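Local structure of purine nucleoside phosphorylase (Schistosoma mansoni, 5KO6) at residues A[38-43]-A[272-277]. The protein probably catalyses the reversible phosphorolysis of purine nucleosides such as inosine and guanosine, yielding the free base and ribose 1-phosphate. Residues are numbered along the deposited sequence; the frame is centred on the assembly and turned at random.
Sequences GKLIEE and LLQMWF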
ATOM      1  N   GLY A  38      21.864 -13.862  14.628  1.00 23.87           N
ATOM      2  CA  GLY A  38      23.046 -13.078  14.345  1.00 24.77           C
ATOM      3  C   GLY A  38      24.354 -13.607  14.887  1.00 24.89           C
ATOM      4  O   GLY A  38      25.370 -12.910  14.777  1.00 27.42           O
ATOM      5  N   LYS A  39      24.378 -14.825  15.426  1.00 24.34           N
ATOM      6  CA  LYS A  39      25.581 -15.302  16.106  1.00 28.82           C
ATOM      7  C   LYS A  39      26.779 -15.418  15.165  1.00 28.68           C
ATOM      8  O   LYS A  39      27.920 -15.201  15.596  1.00 31.89           O
ATOM      9  CB  LYS A  39      25.305 -16.624  16.824  1.00 33.15           C
ATOM     10  CG  LYS A  39      26.477 -17.114  17.676  1.00 40.22           C
ATOM     11  CD  LYS A  39      26.843 -16.089  18.751  1.00 43.77           C
ATOM     12  CE  LYS A  39      28.285 -16.259  19.231  1.00 44.96           C
ATOM     13  NZ  LYS A  39      28.567 -17.617  19.771  1.00 46.25           N
ATOM     14  N   LEU A  40      26.553 -15.749  13.888  1.00 27.52           N
ATOM     15  CA  LEU A  40      27.669 -15.825  12.944  1.00 29.18           C
ATOM     16  C   LEU A  40      28.468 -14.528  12.908  1.00 31.69           C
ATOM     17  O   LEU A  40      29.695 -14.560  12.755  1.00 34.19           O
ATOM     18  CB  LEU A  40      27.169 -16.166  11.540  1.00 28.42           C
ATOM     19  CG  LEU A  40      28.252 -16.332  10.465  1.00 30.88           C
ATOM     20  CD1 LEU A  40      29.220 -17.450  10.834  1.00 34.71           C
ATOM     21  CD2 LEU A  40      27.629 -16.585   9.101  1.00 28.72           C
ATOM     22  N   ILE A  41      27.795 -13.385  13.060  1.00 27.35           N
ATOM     23  CA  ILE A  41      28.486 -12.098  13.053  1.00 29.73           C
ATOM     24  C   ILE A  41      29.500 -12.024  14.187  1.00 34.15           C
ATOM     25  O   ILE A  41      30.585 -11.449  14.035  1.00 35.56           O
ATOM     26  CB  ILE A  41      27.469 -10.943  13.117  1.00 28.87           C
ATOM     27  CG1 ILE A  41      26.493 -11.029  11.949  1.00 24.92           C
ATOM     28  CG2 ILE A  41      28.182  -9.598  13.108  1.00 32.84           C
ATOM     29  CD1 ILE A  41      25.379  -9.973  11.998  1.00 26.28           C
ATOM     30  N   GLU A  42      29.165 -12.602  15.341  1.00 36.93           N
ATOM     31  CA  GLU A  42      30.090 -12.624  16.467  1.00 41.91           C
ATOM     32  C   GLU A  42      31.276 -13.553  16.240  1.00 40.68           C
ATOM     33  O   GLU A  42      32.262 -13.464  16.983  1.00 46.51           O
ATOM     34  CB  GLU A  42      29.351 -13.019  17.748  1.00 50.21           C
ATOM     35  CG  GLU A  42      29.447 -11.985  18.856  1.00 60.49           C
ATOM     36  CD  GLU A  42      28.705 -10.705  18.520  1.00 67.81           C
ATOM     37  OE1 GLU A  42      27.458 -10.743  18.453  1.00 70.61           O
ATOM     38  OE2 GLU A  42      29.368  -9.664  18.313  1.00 70.39           O
ATOM     39  N   GLU A  43      31.210 -14.434  15.243  1.00 36.59           N
ATOM     40  CA  GLU A  43      32.293 -15.358  14.935  1.00 39.37           C
ATOM     41  C   GLU A  43      33.077 -14.955  13.689  1.00 38.13           C
ATOM     42  O   GLU A  43      33.899 -15.738  13.204  1.00 41.93           O
ATOM     43  CB  GLU A  43      31.753 -16.783  14.793  1.00 44.51           C
ATOM     44  CG  GLU A  43      31.084 -17.334  16.047  1.00 51.92           C
ATOM     45  CD  GLU A  43      32.080 -17.751  17.111  1.00 66.46           C
ATOM     46  OE1 GLU A  43      31.716 -17.730  18.307  1.00 74.01           O
ATOM     47  OE2 GLU A  43      33.226 -18.102  16.755  1.00 71.22           O
ATOM     48  N   LEU A 272      22.439 -24.363  14.076  1.00 21.21           N
ATOM     49  CA  LEU A 272      22.421 -25.081  12.805  1.00 20.97           C
ATOM     50  C   LEU A 272      22.460 -24.115  11.631  1.00 20.89           C
ATOM     51  O   LEU A 272      23.165 -24.352  10.645  1.00 21.25           O
ATOM     52  CB  LEU A 272      21.169 -25.954  12.722  1.00 20.91           C
ATOM     53  CG  LEU A 272      20.980 -26.798  11.453  1.00 22.26           C
ATOM     54  CD1 LEU A 272      22.116 -27.804  11.273  1.00 24.01           C
ATOM     55  CD2 LEU A 272      19.643 -27.504  11.481  1.00 23.48           C
ATOM     56  N   LEU A 273      21.720 -23.012  11.725  1.00 19.66           N
ATOM     57  CA  LEU A 273      21.719 -22.039  10.643  1.00 19.51           C
ATOM     58  C   LEU A 273      23.092 -21.395  10.495  1.00 18.78           C
ATOM     59  O   LEU A 273      23.564 -21.166   9.373  1.00 21.28           O
ATOM     60  CB  LEU A 273      20.650 -20.986  10.920  1.00 20.82           C
ATOM     61  CG  LEU A 273      20.477 -19.943   9.833  1.00 27.56           C
ATOM     62  CD1 LEU A 273      19.973 -20.597   8.563  1.00 24.86           C
ATOM     63  CD2 LEU A 273      19.509 -18.886  10.302  1.00 42.44           C
ATOM     64  N   GLN A 274      23.756 -21.127  11.621  1.00 20.71           N
ATOM     65  CA  GLN A 274      25.102 -20.566  11.588  1.00 21.59           C
ATOM     66  C   GLN A 274      26.060 -21.499  10.864  1.00 22.70           C
ATOM     67  O   GLN A 274      26.838 -21.063  10.005  1.00 25.70           O
ATOM     68  CB  GLN A 274      25.576 -20.304  13.019  1.00 25.35           C
ATOM     69  CG  GLN A 274      27.012 -19.848  13.143  1.00 34.49           C
ATOM     70  CD  GLN A 274      27.425 -19.667  14.593  1.00 45.67           C
ATOM     71  OE1 GLN A 274      26.588 -19.695  15.496  1.00 51.17           O
ATOM     72  NE2 GLN A 274      28.717 -19.484  14.822  1.00 48.33           N
ATOM     73  N   MET A 275      26.012 -22.793  11.190  1.00 21.11           N
ATOM     74  CA  MET A 275      26.905 -23.752  10.549  1.00 22.25           C
ATOM     75  C   MET A 275      26.604 -23.872   9.059  1.00 22.78           C
ATOM     76  O   MET A 275      27.519 -23.952   8.231  1.00 24.27           O
ATOM     77  CB  MET A 275      26.748 -25.107  11.225  1.00 25.47           C
ATOM     78  CG  MET A 275      27.745 -26.112  10.740  1.00 29.34           C
ATOM     79  SD  MET A 275      27.026 -27.749  10.743  1.00 34.61           S
ATOM     80  CE  MET A 275      25.753 -27.504   9.490  1.00 23.21           C
ATOM     81  N   TRP A 276      25.319 -23.901   8.710  1.00 20.36           N
ATOM     82  CA  TRP A 276      24.899 -23.973   7.315  1.00 20.39           C
ATOM     83  C   TRP A 276      25.427 -22.786   6.526  1.00 21.30           C
ATOM     84  O   TRP A 276      26.033 -22.950   5.459  1.00 23.61           O
ATOM     85  CB  TRP A 276      23.374 -23.968   7.296  1.00 21.18           C
ATOM     86  CG  TRP A 276      22.706 -24.316   6.004  1.00 21.40           C
ATOM     87  CD1 TRP A 276      23.269 -24.856   4.877  1.00 19.46           C
ATOM     88  CD2 TRP A 276      21.316 -24.156   5.729  1.00 18.78           C
ATOM     89  NE1 TRP A 276      22.297 -25.038   3.912  1.00 20.48           N
ATOM     90  CE2 TRP A 276      21.091 -24.618   4.416  1.00 19.72           C
ATOM     91  CE3 TRP A 276      20.233 -23.665   6.470  1.00 18.41           C
ATOM     92  CZ2 TRP A 276      19.827 -24.599   3.829  1.00 20.59           C
ATOM     93  CZ3 TRP A 276      18.979 -23.647   5.884  1.00 19.60           C
ATOM     94  CH2 TRP A 276      18.786 -24.110   4.581  1.00 21.28           C
ATOM     95  N   PHE A 277      25.203 -21.576   7.039  1.00 20.27           N
ATOM     96  CA  PHE A 277      25.640 -20.379   6.325  1.00 20.44           C
ATOM     97  C   PHE A 277      27.159 -20.265   6.286  1.00 21.37           C
ATOM     98  O   PHE A 277      27.709 -19.782   5.295  1.00 21.69           O
ATOM     99  CB  PHE A 277      24.974 -19.122   6.892  1.00 20.77           C
ATOM    100  CG  PHE A 277      23.696 -18.774   6.197  1.00 22.58           C
ATOM    101  CD1 PHE A 277      22.679 -19.705   6.094  1.00 23.49           C
ATOM    102  CD2 PHE A 277      23.523 -17.539   5.616  1.00 25.23           C
ATOM    103  CE1 PHE A 277      21.503 -19.398   5.433  1.00 26.01           C
ATOM    104  CE2 PHE A 277      22.343 -17.226   4.961  1.00 25.65           C
ATOM    105  CZ  PHE A 277      21.349 -18.167   4.861  1.00 25.75           C
TER
HETATM  106  O   HOH W   1      29.145 -19.216  18.047  1.00 39.48           O
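In the alpha/beta fold of this phosphorylase, the short helix 39-42, a loosely bonded turn that follows strand 29-32, packs beside the long helix 259-283 through Leu40 and Gln274, whose CA atoms lie 5.6 Å apart. Gln274 does most of the bridging. Its CG is anti to the backbone N (chi1 174°) and the chain runs on fully extended, which carries the amide over to the side chains of Lys39 and Glu43, with one branch turned to each. Gln274 OE1 sits 3.4 Å from CG of Lys39, and its NE2 comes equally near to CG of Glu43, so the polar end meets the aliphatic portions of two charged residues. The side chains of Glu43 and Gln274 cross at about a right angle, with carboxylate and amide planes 27° apart. The link to the carboxylate of Glu43 runs through a water, which accepts a long hydrogen bond from Gln274 NE2 (3.3 Å) and donates to Glu43 OE1 (3.0 Å). Lys39 NZ and Glu43 OE1 also form a salt bridge at 3.5 Å within the turn, its hydrogen bond weak. On the buried side, CD1 of Leu40 rests 4.0 Å from CG of Gln274, while CD2 of Leu40 reaches CB of Phe277 at 4.3 Å. Beneath this small apolar patch lies the central sheet: Phe277 packs on Leu114 and Thr116 of strand 112-121, and Ile41 covers Ala82 and Gln84 of strand 78-84.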